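Local coordinates for CLIP-associating protein (Drosophila melanogaster, PDB 4G3A) that tracks microtubule plus ends and stabilises dynamic microtubules for mitotic spindle formation, represented here by its N-terminal TOG-like domain, at residues 127-132 / 150-155; 83-88 / 121-126; 154-159 / 193-198; 94-99 / 134-139. One frame throughout, in Å; residues are numbered along the deposited sequence.

Interaction 1: residues 127-132 / 150-155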
loop_
_atom_site.group_PDB
_atom_site.type_symbol
_atom_site.label_atom_id
_atom_site.label_comp_id
_atom_site.label_asym_id
_atom_site.label_seq_id
_atom_site.Cartn_x
_atom_site.Cartn_y
_atom_site.Cartn_z
ATOM N N ALA A 127 12.251 -2.875 2.301
ATOM C CA ALA A 127 12.237 -3.153 0.865
ATOM C C ALA A 127 10.974 -2.628 0.183
ATOM O O ALA A 127 11.045 -1.979 -0.865
ATOM C CB ALA A 127 12.401 -4.659 0.601
ATOM N N LEU A 128 9.816 -2.919 0.768
ATOM C CA LEU A 128 8.554 -2.458 0.195
ATOM C C LEU A 128 8.401 -0.943 0.223
ATOM O O LEU A 128 7.992 -0.334 -0.760
ATOM C CB LEU A 128 7.351 -3.076 0.901
ATOM C CG LEU A 128 6.021 -2.644 0.257
ATOM C CD1 LEU A 128 5.992 -2.993 -1.236
ATOM C CD2 LEU A 128 4.807 -3.253 0.964
ATOM N N ILE A 129 8.689 -0.325 1.361
ATOM C CA ILE A 129 8.500 1.124 1.428
ATOM C C ILE A 129 9.434 1.836 0.434
ATOM O O ILE A 129 9.013 2.754 -0.274
ATOM C CB ILE A 129 8.662 1.681 2.867
ATOM C CG1 ILE A 129 7.687 0.996 3.825
ATOM C CG2 ILE A 129 8.471 3.196 2.879
ATOM C CD1 ILE A 129 6.232 1.098 3.421
ATOM N N ASP A 130 10.695 1.402 0.377
ATOM C CA ASP A 130 11.651 1.968 -0.583
ATOM C C ASP A 130 11.142 1.816 -2.015
ATOM O O ASP A 130 11.215 2.740 -2.819
ATOM C CB ASP A 130 13.021 1.286 -0.483
ATOM C CG ASP A 130 13.799 1.667 0.770
ATOM O OD1 ASP A 130 13.248 2.333 1.669
ATOM O OD2 ASP A 130 14.983 1.276 0.849
ATOM N N LYS A 131 10.633 0.633 -2.338
ATOM C CA LYS A 131 10.133 0.374 -3.679
ATOM C C LYS A 131 8.941 1.280 -3.986
ATOM O O LYS A 131 8.836 1.841 -5.075
ATOM C CB LYS A 131 9.723 -1.103 -3.817
ATOM C CG LYS A 131 9.311 -1.483 -5.219
ATOM C CD LYS A 131 10.472 -1.301 -6.209
ATOM C CE LYS A 131 10.203 -2.050 -7.536
ATOM N NZ LYS A 131 11.285 -1.736 -8.508
ATOM N N LEU A 132 8.039 1.426 -3.024
ATOM C CA LEU A 132 6.892 2.307 -3.210
ATOM C C LEU A 132 7.367 3.745 -3.425
ATOM O O LEU A 132 6.795 4.483 -4.231
ATOM C CB LEU A 132 5.988 2.259 -1.983
ATOM C CG LEU A 132 5.248 0.935 -1.758
ATOM C CD1 LEU A 132 4.539 0.971 -0.422
ATOM C CD2 LEU A 132 4.254 0.709 -2.868
ATOM N N GLN A 150 0.720 7.854 4.204
ATOM C CA GLN A 150 0.002 7.091 5.218
ATOM C C GLN A 150 0.542 5.665 5.321
ATOM O O GLN A 150 0.590 5.087 6.409
ATOM C CB GLN A 150 -1.501 7.095 4.929
ATOM C CG GLN A 150 -2.337 6.393 5.987
ATOM C CD GLN A 150 -2.344 7.126 7.309
ATOM O OE1 GLN A 150 -2.083 6.534 8.365
ATOM N NE2 GLN A 150 -2.634 8.425 7.264
ATOM N N THR A 151 0.957 5.097 4.188
ATOM C CA THR A 151 1.567 3.773 4.201
ATOM C C THR A 151 2.828 3.796 5.056
ATOM O O THR A 151 3.098 2.860 5.811
ATOM C CB THR A 151 1.955 3.305 2.779
ATOM O OG1 THR A 151 0.798 3.312 1.931
ATOM C CG2 THR A 151 2.557 1.907 2.826
ATOM N N ILE A 152 3.619 4.854 4.914
ATOM C CA ILE A 152 4.820 5.007 5.730
ATOM C C ILE A 152 4.454 5.069 7.209
ATOM O O ILE A 152 5.059 4.392 8.056
ATOM C CB ILE A 152 5.572 6.300 5.378
ATOM C CG1 ILE A 152 6.156 6.220 3.965
ATOM C CG2 ILE A 152 6.659 6.582 6.416
ATOM C CD1 ILE A 152 6.790 7.529 3.497
ATOM N N VAL A 153 3.461 5.886 7.518
ATOM C CA VAL A 153 3.020 6.043 8.914
ATOM C C VAL A 153 2.589 4.693 9.497
ATOM O O VAL A 153 3.003 4.315 10.603
ATOM C CB VAL A 153 1.891 7.080 9.035
ATOM C CG1 VAL A 153 1.186 6.957 10.391
ATOM C CG2 VAL A 153 2.454 8.506 8.865
ATOM N N ASN A 154 1.785 3.955 8.739
ATOM C CA ASN A 154 1.269 2.666 9.220
ATOM C C ASN A 154 2.390 1.659 9.418
ATOM O O ASN A 154 2.403 0.926 10.401
ATOM C CB ASN A 154 0.229 2.083 8.254
ATOM C CG ASN A 154 -1.029 2.926 8.154
ATOM O OD1 ASN A 154 -1.784 2.812 7.190
ATOM N ND2 ASN A 154 -1.260 3.779 9.143
ATOM N N ALA A 155 3.324 1.609 8.467
ATOM C CA ALA A 155 4.464 0.702 8.559
ATOM C C ALA A 155 5.361 0.999 9.774
ATOM O O ALA A 155 5.842 0.084 10.455
ATOM C CB ALA A 155 5.277 0.763 7.288
#

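Interaction 2: residues 83-88 / 121-126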
loop_
_atom_site.group_PDB
_atom_site.type_symbol
_atom_site.label_atom_id
_atom_site.label_comp_id
_atom_site.label_asym_id
_atom_site.label_seq_id
_atom_site.Cartn_x
_atom_site.Cartn_y
_atom_site.Cartn_z
ATOM N N ASP A 83 6.606 -16.952 -1.042
ATOM C CA ASP A 83 6.465 -17.498 -2.386
ATOM C C ASP A 83 5.773 -16.509 -3.327
ATOM O O ASP A 83 6.028 -16.502 -4.534
ATOM C CB ASP A 83 5.747 -18.855 -2.356
ATOM C CG ASP A 83 6.580 -19.938 -1.682
ATOM O OD1 ASP A 83 7.826 -19.886 -1.779
ATOM O OD2 ASP A 83 5.994 -20.838 -1.050
ATOM N N PHE A 84 4.924 -15.654 -2.767
ATOM C CA PHE A 84 4.233 -14.641 -3.561
ATOM C C PHE A 84 5.192 -13.672 -4.242
ATOM O O PHE A 84 4.832 -13.024 -5.225
ATOM C CB PHE A 84 3.243 -13.842 -2.704
ATOM C CG PHE A 84 2.339 -12.948 -3.511
ATOM C CD1 PHE A 84 2.703 -11.642 -3.803
ATOM C CD2 PHE A 84 1.123 -13.431 -3.992
ATOM C CE1 PHE A 84 1.875 -10.826 -4.554
ATOM C CE2 PHE A 84 0.286 -12.626 -4.745
ATOM C CZ PHE A 84 0.653 -11.324 -5.029
ATOM N N ASN A 85 6.412 -13.566 -3.726
ATOM C CA ASN A 85 7.312 -12.502 -4.172
ATOM C C ASN A 85 7.689 -12.644 -5.638
ATOM O O ASN A 85 8.269 -11.738 -6.225
ATOM C CB ASN A 85 8.563 -12.407 -3.287
ATOM C CG ASN A 85 9.246 -11.057 -3.395
ATOM O OD1 ASN A 85 8.590 -10.030 -3.587
ATOM N ND2 ASN A 85 10.570 -11.051 -3.276
ATOM N N ALA A 86 7.337 -13.783 -6.227
ATOM C CA ALA A 86 7.536 -13.996 -7.653
ATOM C C ALA A 86 6.636 -13.075 -8.471
ATOM O O ALA A 86 6.900 -12.813 -9.641
ATOM C CB ALA A 86 7.265 -15.450 -8.010
ATOM N N TYR A 87 5.570 -12.582 -7.850
ATOM C CA TYR A 87 4.562 -11.816 -8.574
ATOM C C TYR A 87 4.546 -10.332 -8.206
ATOM O O TYR A 87 3.871 -9.528 -8.853
ATOM C CB TYR A 87 3.189 -12.436 -8.332
ATOM C CG TYR A 87 3.181 -13.929 -8.569
ATOM C CD1 TYR A 87 3.342 -14.439 -9.848
ATOM C CD2 TYR A 87 3.029 -14.825 -7.516
ATOM C CE1 TYR A 87 3.343 -15.805 -10.080
ATOM C CE2 TYR A 87 3.028 -16.198 -7.740
ATOM C CZ TYR A 87 3.187 -16.679 -9.026
ATOM O OH TYR A 87 3.188 -18.040 -9.269
ATOM N N THR A 88 5.292 -9.975 -7.163
ATOM C CA THR A 88 5.334 -8.593 -6.680
ATOM C C THR A 88 5.574 -7.551 -7.792
ATOM O O THR A 88 4.839 -6.574 -7.904
ATOM C CB THR A 88 6.378 -8.428 -5.549
ATOM O OG1 THR A 88 6.131 -9.400 -4.526
ATOM C CG2 THR A 88 6.310 -7.029 -4.942
ATOM N N ARG A 121 5.506 -11.408 5.210
ATOM C CA ARG A 121 6.911 -11.578 4.866
ATOM C C ARG A 121 7.163 -11.911 3.399
ATOM O O ARG A 121 8.068 -12.684 3.075
ATOM C CB ARG A 121 7.568 -12.629 5.769
ATOM C CG ARG A 121 7.426 -12.356 7.251
ATOM C CD ARG A 121 8.278 -13.317 8.063
ATOM N NE ARG A 121 8.228 -13.017 9.490
ATOM C CZ ARG A 121 9.023 -12.141 10.097
ATOM N NH1 ARG A 121 9.933 -11.475 9.399
ATOM N NH2 ARG A 121 8.906 -11.931 11.400
ATOM N N VAL A 122 6.380 -11.310 2.511
ATOM C CA VAL A 122 6.689 -11.400 1.092
ATOM C C VAL A 122 8.038 -10.738 0.857
ATOM O O VAL A 122 8.887 -11.271 0.144
ATOM C CB VAL A 122 5.621 -10.720 0.234
ATOM C CG1 VAL A 122 6.020 -10.754 -1.224
ATOM C CG2 VAL A 122 4.291 -11.400 0.434
ATOM N N LEU A 123 8.218 -9.567 1.466
ATOM C CA LEU A 123 9.494 -8.860 1.488
ATOM C C LEU A 123 9.565 -7.998 2.749
ATOM O O LEU A 123 8.532 -7.671 3.336
ATOM C CB LEU A 123 9.681 -7.971 0.248
ATOM C CG LEU A 123 8.535 -7.190 -0.412
ATOM C CD1 LEU A 123 7.460 -6.733 0.553
ATOM C CD2 LEU A 123 9.099 -6.022 -1.213
ATOM N N PRO A 124 10.782 -7.630 3.164
ATOM C CA PRO A 124 10.957 -6.825 4.374
ATOM C C PRO A 124 10.291 -5.461 4.247
ATOM O O PRO A 124 10.178 -4.934 3.135
ATOM C CB PRO A 124 12.480 -6.665 4.471
ATOM C CG PRO A 124 13.046 -7.776 3.652
ATOM C CD PRO A 124 12.070 -7.970 2.535
ATOM N N PRO A 125 9.846 -4.893 5.380
ATOM C CA PRO A 125 9.196 -3.575 5.334
ATOM C C PRO A 125 10.057 -2.514 4.652
ATOM O O PRO A 125 9.526 -1.723 3.864
ATOM C CB PRO A 125 8.966 -3.239 6.811
ATOM C CG PRO A 125 8.826 -4.596 7.479
ATOM C CD PRO A 125 9.798 -5.495 6.729
ATOM N N GLN A 126 11.357 -2.496 4.918
ATOM C CA GLN A 126 12.194 -1.477 4.289
ATOM C C GLN A 126 12.186 -1.630 2.773
ATOM O O GLN A 126 12.118 -0.638 2.047
ATOM C CB GLN A 126 13.632 -1.510 4.810
ATOM C CG GLN A 126 14.441 -0.325 4.354
ATOM C CD GLN A 126 14.230 0.892 5.245
ATOM O OE1 GLN A 126 14.408 0.816 6.455
ATOM N NE2 GLN A 126 13.860 2.017 4.645
#

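Interaction 3: residues 154-159 / 193-198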
loop_
_atom_site.group_PDB
_atom_site.type_symbol
_atom_site.label_atom_id
_atom_site.label_comp_id
_atom_site.label_asym_id
_atom_site.label_seq_id
_atom_site.Cartn_x
_atom_site.Cartn_y
_atom_site.Cartn_z
ATOM N N ASN A 154 1.785 3.955 8.739
ATOM C CA ASN A 154 1.269 2.666 9.220
ATOM C C ASN A 154 2.390 1.659 9.418
ATOM O O ASN A 154 2.403 0.926 10.401
ATOM C CB ASN A 154 0.229 2.083 8.254
ATOM C CG ASN A 154 -1.029 2.926 8.154
ATOM O OD1 ASN A 154 -1.784 2.812 7.190
ATOM N ND2 ASN A 154 -1.260 3.779 9.143
ATOM N N ALA A 155 3.324 1.609 8.467
ATOM C CA ALA A 155 4.464 0.702 8.559
ATOM C C ALA A 155 5.361 0.999 9.774
ATOM O O ALA A 155 5.842 0.084 10.455
ATOM C CB ALA A 155 5.277 0.763 7.288
ATOM N N LEU A 156 5.586 2.279 10.037
ATOM C CA LEU A 156 6.347 2.693 11.211
ATOM C C LEU A 156 5.612 2.308 12.486
ATOM O O LEU A 156 6.190 1.745 13.415
ATOM C CB LEU A 156 6.568 4.216 11.168
ATOM C CG LEU A 156 7.656 4.831 12.052
ATOM C CD1 LEU A 156 9.023 4.274 11.686
ATOM C CD2 LEU A 156 7.639 6.369 11.942
ATOM N N HIS A 157 4.325 2.620 12.537
ATOM C CA HIS A 157 3.549 2.297 13.716
ATOM C C HIS A 157 3.538 0.785 13.955
ATOM O O HIS A 157 3.594 0.342 15.090
ATOM C CB HIS A 157 2.132 2.867 13.621
ATOM C CG HIS A 157 2.077 4.362 13.824
ATOM N ND1 HIS A 157 3.084 5.065 14.419
ATOM C CD2 HIS A 157 1.104 5.258 13.506
ATOM C CE1 HIS A 157 2.755 6.359 14.460
ATOM N NE2 HIS A 157 1.566 6.491 13.922
ATOM N N GLU A 158 3.506 -0.004 12.884
ATOM C CA GLU A 158 3.381 -1.458 13.028
ATOM C C GLU A 158 4.717 -2.140 13.302
ATOM O O GLU A 158 4.778 -3.113 14.073
ATOM C CB GLU A 158 2.705 -2.078 11.798
ATOM C CG GLU A 158 1.187 -1.980 11.824
ATOM C CD GLU A 158 0.556 -2.196 10.459
ATOM O OE1 GLU A 158 0.826 -3.241 9.823
ATOM O OE2 GLU A 158 -0.214 -1.313 10.022
ATOM N N TYR A 159 5.785 -1.620 12.708
ATOM C CA TYR A 159 7.090 -2.277 12.814
ATOM C C TYR A 159 8.157 -1.551 13.637
ATOM O O TYR A 159 9.106 -2.176 14.102
ATOM C CB TYR A 159 7.622 -2.608 11.424
ATOM C CG TYR A 159 6.691 -3.556 10.703
ATOM C CD1 TYR A 159 6.626 -4.895 11.066
ATOM C CD2 TYR A 159 5.867 -3.109 9.690
ATOM C CE1 TYR A 159 5.767 -5.768 10.430
ATOM C CE2 TYR A 159 5.004 -3.975 9.043
ATOM C CZ TYR A 159 4.955 -5.306 9.427
ATOM O OH TYR A 159 4.102 -6.173 8.784
ATOM N N VAL A 193 5.184 14.440 12.082
ATOM C CA VAL A 193 4.739 14.360 13.464
ATOM C C VAL A 193 4.714 12.901 13.926
ATOM O O VAL A 193 5.210 12.585 15.008
ATOM C CB VAL A 193 3.370 15.055 13.669
ATOM C CG1 VAL A 193 2.795 14.727 15.042
ATOM C CG2 VAL A 193 3.510 16.567 13.498
ATOM N N GLU A 194 4.178 12.011 13.090
ATOM C CA GLU A 194 4.171 10.579 13.397
ATOM C C GLU A 194 5.592 10.020 13.501
ATOM O O GLU A 194 5.870 9.187 14.364
ATOM C CB GLU A 194 3.384 9.785 12.340
ATOM C CG GLU A 194 1.988 10.314 12.043
ATOM C CD GLU A 194 1.029 10.211 13.228
ATOM O OE1 GLU A 194 1.302 9.442 14.179
ATOM O OE2 GLU A 194 -0.011 10.903 13.196
ATOM N N ILE A 195 6.491 10.481 12.628
ATOM C CA ILE A 195 7.888 10.055 12.680
ATOM C C ILE A 195 8.538 10.578 13.971
ATOM O O ILE A 195 9.342 9.894 14.603
ATOM C CB ILE A 195 8.687 10.540 11.456
ATOM C CG1 ILE A 195 8.379 9.662 10.225
ATOM C CG2 ILE A 195 10.180 10.541 11.764
ATOM C CD1 ILE A 195 8.937 10.252 8.900
ATOM N N TYR A 196 8.179 11.782 14.376
ATOM C CA TYR A 196 8.692 12.288 15.654
ATOM C C TYR A 196 8.394 11.321 16.812
ATOM O O TYR A 196 9.219 11.136 17.710
ATOM C CB TYR A 196 8.139 13.675 15.962
ATOM C CG TYR A 196 8.561 14.205 17.326
ATOM C CD1 TYR A 196 9.819 14.757 17.523
ATOM C CD2 TYR A 196 7.698 14.138 18.406
ATOM C CE1 TYR A 196 10.209 15.235 18.776
ATOM C CE2 TYR A 196 8.073 14.608 19.657
ATOM C CZ TYR A 196 9.325 15.153 19.840
ATOM O OH TYR A 196 9.683 15.614 21.092
ATOM N N LYS A 197 7.221 10.699 16.789
ATOM C CA LYS A 197 6.854 9.783 17.866
ATOM C C LYS A 197 7.842 8.630 18.009
ATOM O O LYS A 197 8.045 8.121 19.109
ATOM C CB LYS A 197 5.428 9.271 17.697
ATOM C CG LYS A 197 4.374 10.340 17.918
ATOM C CD LYS A 197 3.004 9.855 17.471
ATOM C CE LYS A 197 1.992 10.993 17.497
ATOM N NZ LYS A 197 0.663 10.552 16.997
ATOM N N HIS A 198 8.463 8.228 16.902
ATOM C CA HIS A 198 9.380 7.090 16.914
ATOM C C HIS A 198 10.826 7.532 17.091
ATOM O O HIS A 198 11.631 6.844 17.713
ATOM C CB HIS A 198 9.248 6.280 15.619
ATOM C CG HIS A 198 7.966 5.523 15.519
ATOM N ND1 HIS A 198 7.861 4.187 15.817
ATOM C CD2 HIS A 198 6.713 5.926 15.170
ATOM C CE1 HIS A 198 6.609 3.790 15.665
ATOM N NE2 HIS A 198 5.898 4.840 15.270
#

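Interaction 4: residues 94-99 / 134-139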
loop_
_atom_site.group_PDB
_atom_site.type_symbol
_atom_site.label_atom_id
_atom_site.label_comp_id
_atom_site.label_asym_id
_atom_site.label_seq_id
_atom_site.Cartn_x
_atom_site.Cartn_y
_atom_site.Cartn_z
ATOM N N HIS A 94 0.272 -1.677 -10.267
ATOM C CA HIS A 94 -1.157 -1.388 -10.402
ATOM C C HIS A 94 -1.861 -1.203 -9.051
ATOM O O HIS A 94 -2.875 -0.513 -8.956
ATOM C CB HIS A 94 -1.823 -2.469 -11.254
ATOM C CG HIS A 94 -1.159 -2.637 -12.579
ATOM N ND1 HIS A 94 -0.303 -3.684 -12.855
ATOM C CD2 HIS A 94 -1.162 -1.854 -13.678
ATOM C CE1 HIS A 94 0.160 -3.555 -14.083
ATOM N NE2 HIS A 94 -0.342 -2.448 -14.606
ATOM N N VAL A 95 -1.321 -1.840 -8.020
ATOM C CA VAL A 95 -1.790 -1.617 -6.665
ATOM C C VAL A 95 -1.501 -0.172 -6.277
ATOM O O VAL A 95 -2.336 0.502 -5.687
ATOM C CB VAL A 95 -1.090 -2.547 -5.686
ATOM C CG1 VAL A 95 -1.531 -2.227 -4.264
ATOM C CG2 VAL A 95 -1.413 -4.002 -6.050
ATOM N N ILE A 96 -0.315 0.298 -6.635
ATOM C CA ILE A 96 0.054 1.693 -6.419
ATOM C C ILE A 96 -0.977 2.632 -7.038
ATOM O O ILE A 96 -1.493 3.526 -6.361
ATOM C CB ILE A 96 1.451 1.990 -7.000
ATOM C CG1 ILE A 96 2.527 1.319 -6.137
ATOM C CG2 ILE A 96 1.689 3.515 -7.104
ATOM C CD1 ILE A 96 3.928 1.418 -6.719
ATOM N N ASP A 97 -1.283 2.426 -8.320
ATOM C CA ASP A 97 -2.296 3.227 -8.998
ATOM C C ASP A 97 -3.627 3.228 -8.249
ATOM O O ASP A 97 -4.323 4.238 -8.225
ATOM C CB ASP A 97 -2.514 2.739 -10.435
ATOM C CG ASP A 97 -1.384 3.146 -11.370
ATOM O OD1 ASP A 97 -0.584 4.036 -11.002
ATOM O OD2 ASP A 97 -1.293 2.570 -12.465
ATOM N N ARG A 98 -3.987 2.101 -7.641
ATOM C CA ARG A 98 -5.255 2.021 -6.918
ATOM C C ARG A 98 -5.231 2.797 -5.596
ATOM O O ARG A 98 -6.282 3.036 -4.988
ATOM C CB ARG A 98 -5.646 0.571 -6.665
ATOM C CG ARG A 98 -5.979 -0.219 -7.926
ATOM C CD ARG A 98 -7.290 0.243 -8.554
ATOM N NE ARG A 98 -7.504 -0.364 -9.871
ATOM C CZ ARG A 98 -8.602 -0.203 -10.610
ATOM N NH1 ARG A 98 -9.608 0.544 -10.170
ATOM N NH2 ARG A 98 -8.699 -0.795 -11.796
ATOM N N LEU A 99 -4.045 3.192 -5.143
ATOM C CA LEU A 99 -3.989 4.052 -3.966
ATOM C C LEU A 99 -4.679 5.359 -4.312
ATOM O O LEU A 99 -5.172 6.056 -3.433
ATOM C CB LEU A 99 -2.546 4.316 -3.525
ATOM C CG LEU A 99 -1.779 3.116 -2.977
ATOM C CD1 LEU A 99 -0.325 3.503 -2.731
ATOM C CD2 LEU A 99 -2.436 2.577 -1.704
ATOM N N THR A 134 9.876 5.027 -4.783
ATOM C CA THR A 134 10.299 5.282 -6.152
ATOM C C THR A 134 9.143 5.758 -7.032
ATOM O O THR A 134 9.312 6.657 -7.852
ATOM C CB THR A 134 10.982 4.040 -6.759
ATOM O OG1 THR A 134 12.201 3.788 -6.046
ATOM C CG2 THR A 134 11.297 4.255 -8.244
ATOM N N SER A 135 7.966 5.167 -6.852
ATOM C CA SER A 135 6.827 5.476 -7.709
ATOM C C SER A 135 5.872 6.490 -7.094
ATOM O O SER A 135 5.083 7.113 -7.803
ATOM C CB SER A 135 6.034 4.201 -8.028
ATOM O OG SER A 135 6.813 3.247 -8.727
ATOM N N CYS A 136 5.919 6.640 -5.773
ATOM C CA CYS A 136 4.844 7.334 -5.076
ATOM C C CYS A 136 5.120 8.796 -4.747
ATOM O O CYS A 136 4.201 9.616 -4.764
ATOM C CB CYS A 136 4.443 6.566 -3.800
ATOM S SG CYS A 136 3.529 5.007 -4.163
ATOM N N PHE A 137 6.367 9.128 -4.426
ATOM C CA PHE A 137 6.651 10.477 -3.959
ATOM C C PHE A 137 6.305 11.492 -5.050
ATOM O O PHE A 137 5.816 12.578 -4.766
ATOM C CB PHE A 137 8.116 10.637 -3.523
ATOM C CG PHE A 137 8.366 10.299 -2.066
ATOM C CD1 PHE A 137 7.670 10.953 -1.061
ATOM C CD2 PHE A 137 9.314 9.345 -1.708
ATOM C CE1 PHE A 137 7.897 10.654 0.287
ATOM C CE2 PHE A 137 9.554 9.035 -0.362
ATOM C CZ PHE A 137 8.837 9.694 0.635
ATOM N N LYS A 138 6.543 11.130 -6.302
ATOM C CA LYS A 138 6.279 12.044 -7.412
ATOM C C LYS A 138 5.151 11.570 -8.334
ATOM O O LYS A 138 5.069 11.987 -9.476
ATOM C CB LYS A 138 7.556 12.280 -8.214
ATOM C CG LYS A 138 8.700 12.850 -7.386
ATOM C CD LYS A 138 9.865 13.278 -8.282
ATOM C CE LYS A 138 11.049 13.769 -7.466
ATOM N NZ LYS A 138 10.744 14.990 -6.658
ATOM N N HIS A 139 4.276 10.707 -7.836
ATOM C CA HIS A 139 3.117 10.280 -8.623
ATOM C C HIS A 139 2.262 11.483 -9.048
ATOM O O HIS A 139 2.143 12.480 -8.315
ATOM C CB HIS A 139 2.274 9.282 -7.829
ATOM C CG HIS A 139 1.374 8.434 -8.690
ATOM N ND1 HIS A 139 0.246 8.932 -9.282
ATOM C CD2 HIS A 139 1.459 7.127 -9.043
ATOM C CE1 HIS A 139 -0.350 7.961 -9.974
ATOM N NE2 HIS A 139 0.375 6.863 -9.845
#

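Interaction 1: residues 127-132 / 150-155
T151 offers its methyl to two residues of the facing helix. CG2 stands anti to the backbone N and rests against two branch ends, I129 CD1 at 3.8 Å and L132 CD1 at 3.9 Å. I129 lies alongside T151 pointing the other way; L132 comes in across it. The hydroxyl of T151 has other partners: OG1 is hydrogen-bonded to Q111 and to the backbone oxygen of E147, which satisfies a polar atom in a buried place. One residue on, I152 meets the other branch of I129, with CG1 4.0 Å from I129 CG2. A155, a turn beyond T151, closes the row. Its CB lies 4.0 Å from I129 CD1. I129 is bent at its second torsion (chi2 -56°), which sets CD1 where it serves both T151 and A155. No hydrogen bond spans the contact, which is wholly buried. The segments run antiparallel at 169°, with axes 10.8 Å apart, as in the helical hairpins of HEAT-like arrays. Around them, F148 of helix 142-159 and the loop residues L164 and Y169 also touch I129. L132 leans on L114 of helix 104-119 and on I96 of helix 88-98.

Interaction 2: residues 83-88 / 121-126
N85 turns its CG anti to the backbone N (chi1 -160°), and V122 does the same with CG1 (chi1 176°), which brings N85 CG to 3.9 Å from V122 CG1. The contact joins the two ends of HEAT repeat 2. V122 follows R121, whose positive phi marks the Schellman motif that ends the preceding helix. V122 is the central residue. Its CG1 touches the oxygen end of the N85 amide, with N85 OD1 at 3.6 Å, and sits at the edge of the F84 ring. Its CG2 packs on F84 CB at 4.1 Å. The backbone oxygen of V122 lies against N85 CB and CG without a hydrogen bond. The F84 side chain also touches F73, L76 and I77 of helix 63-80 and L117 of helix 104-119. T88 holds the amide in place: OG1 donates to N85 OD1 over 2.7 Å, in the carbonyl plane and on a lone pair. An alanine in place of T88 would probably leave N85 OD1 without this donor and the amide freer to turn over V122. L123 adds a looser touch, CG to N85 OD1. T88 OG1 also rests 3.6 Å from V122 CG1, so one methyl touches both atoms of the bonded pair.

Interaction 3: residues 154-159 / 193-198
H157 and H198 are hydrogen-bonded ring to ring, ND1 of H157 to NE2 of H198 at 2.9 Å, and either could be the donor. The rings meet rim to rim, their planes 26° apart. The other nitrogen of H157 is also used. NE2 donates to E194 OE1 over 3.0 Å, with the oxygen in the ring plane but the nitrogen well above the carboxylate plane. K197 NZ reaches the same OE1 from the opposite face in a salt bridge of 3.1 Å. E194 OE2 is hydrogen-bonded to Q190, so the carboxylate is held at both oxygens. L156 covers one face of the H198 ring: chi1 of -163°, CG anti to the backbone N, sets CG 3.4 Å from the ring plane, over the centre, a CH-pi contact. L156 CD2 also packs on I195 CG1 at 3.8 Å. An alanine in place of H198 would probably leave H157 ND1 without this partner and open a gap beside L156. The segments run nearly parallel, 19° apart, with axes separated by 10.1 Å. L156 and I195 share V166 of a loop. Helix 104-119 meets N154, E158 and Y159, while helix 215-229 meets V193 and Y196.

Interaction 4: residues 94-99 / 134-139
H139 NE2 donates to D97 OD1 over 3.2 Å, and the bond is nearly straight at 171°. The oxygen lies in the plane of the imidazole and is met almost in line with its C-O bond. The carboxylate is turned steeply against the ring, with 79° between the planes. H139 has CG anti to the backbone N (chi1 -159°), which sets CG toward helix 88-98. The other ring nitrogen, ND1, is hydrogen-bonded to the backbone N of N141, which further fixes the turn of the ring. This leaves NE2 as the likely bearer of the ring proton. A weak backbone bond from H139 N to C136 O closes a type I turn, and H139 O is hydrogen-bonded to R145.

Beneath this polar link I96 carries the apolar part. Its CD1 touches S135 CB at 3.7 Å. Its CG2 packs on C136 SG at 3.8 Å and also approaches H139 CD2 at 4.1 Å, obliquely to the ring. L99 CD1 comes to the same sulfur from the next turn, at a looser 4.4 Å. C136 is buried and is also covered by V144 and F148 of helix 142-159. L99 leans on A110 and Q111 of helix 104-119. The contact thus ties the C-terminal end of helix 88-98, in HEAT repeat 2, to the end of helix 125-136 and the turn after it. Such side-by-side packing of helices is typical of the HEAT-repeat array of a TOG domain.

In the fold
Interactions 1, 2 and 4 all use helix 125-136, and interactions 1 and 3 share N154 and A155 of helix 142-159. Interaction 1 touches each of the others. L128 CB lies 3.7 Å from L123 CD1 of interaction 2. L132 CD2 lies 3.7 Å from I96 CG1 of interaction 4, and V153 CG2 lies 3.7 Å from E194 CG of interaction 3. Interactions 2 and 3 meet through P125 CG and Y159 CD2, 4.0 Å apart. Interaction 4 touches neither of these two; its centre is about 17 Å from that of interaction 2 and about 20 Å from that of interaction 3. Together they link helices along the TOG array.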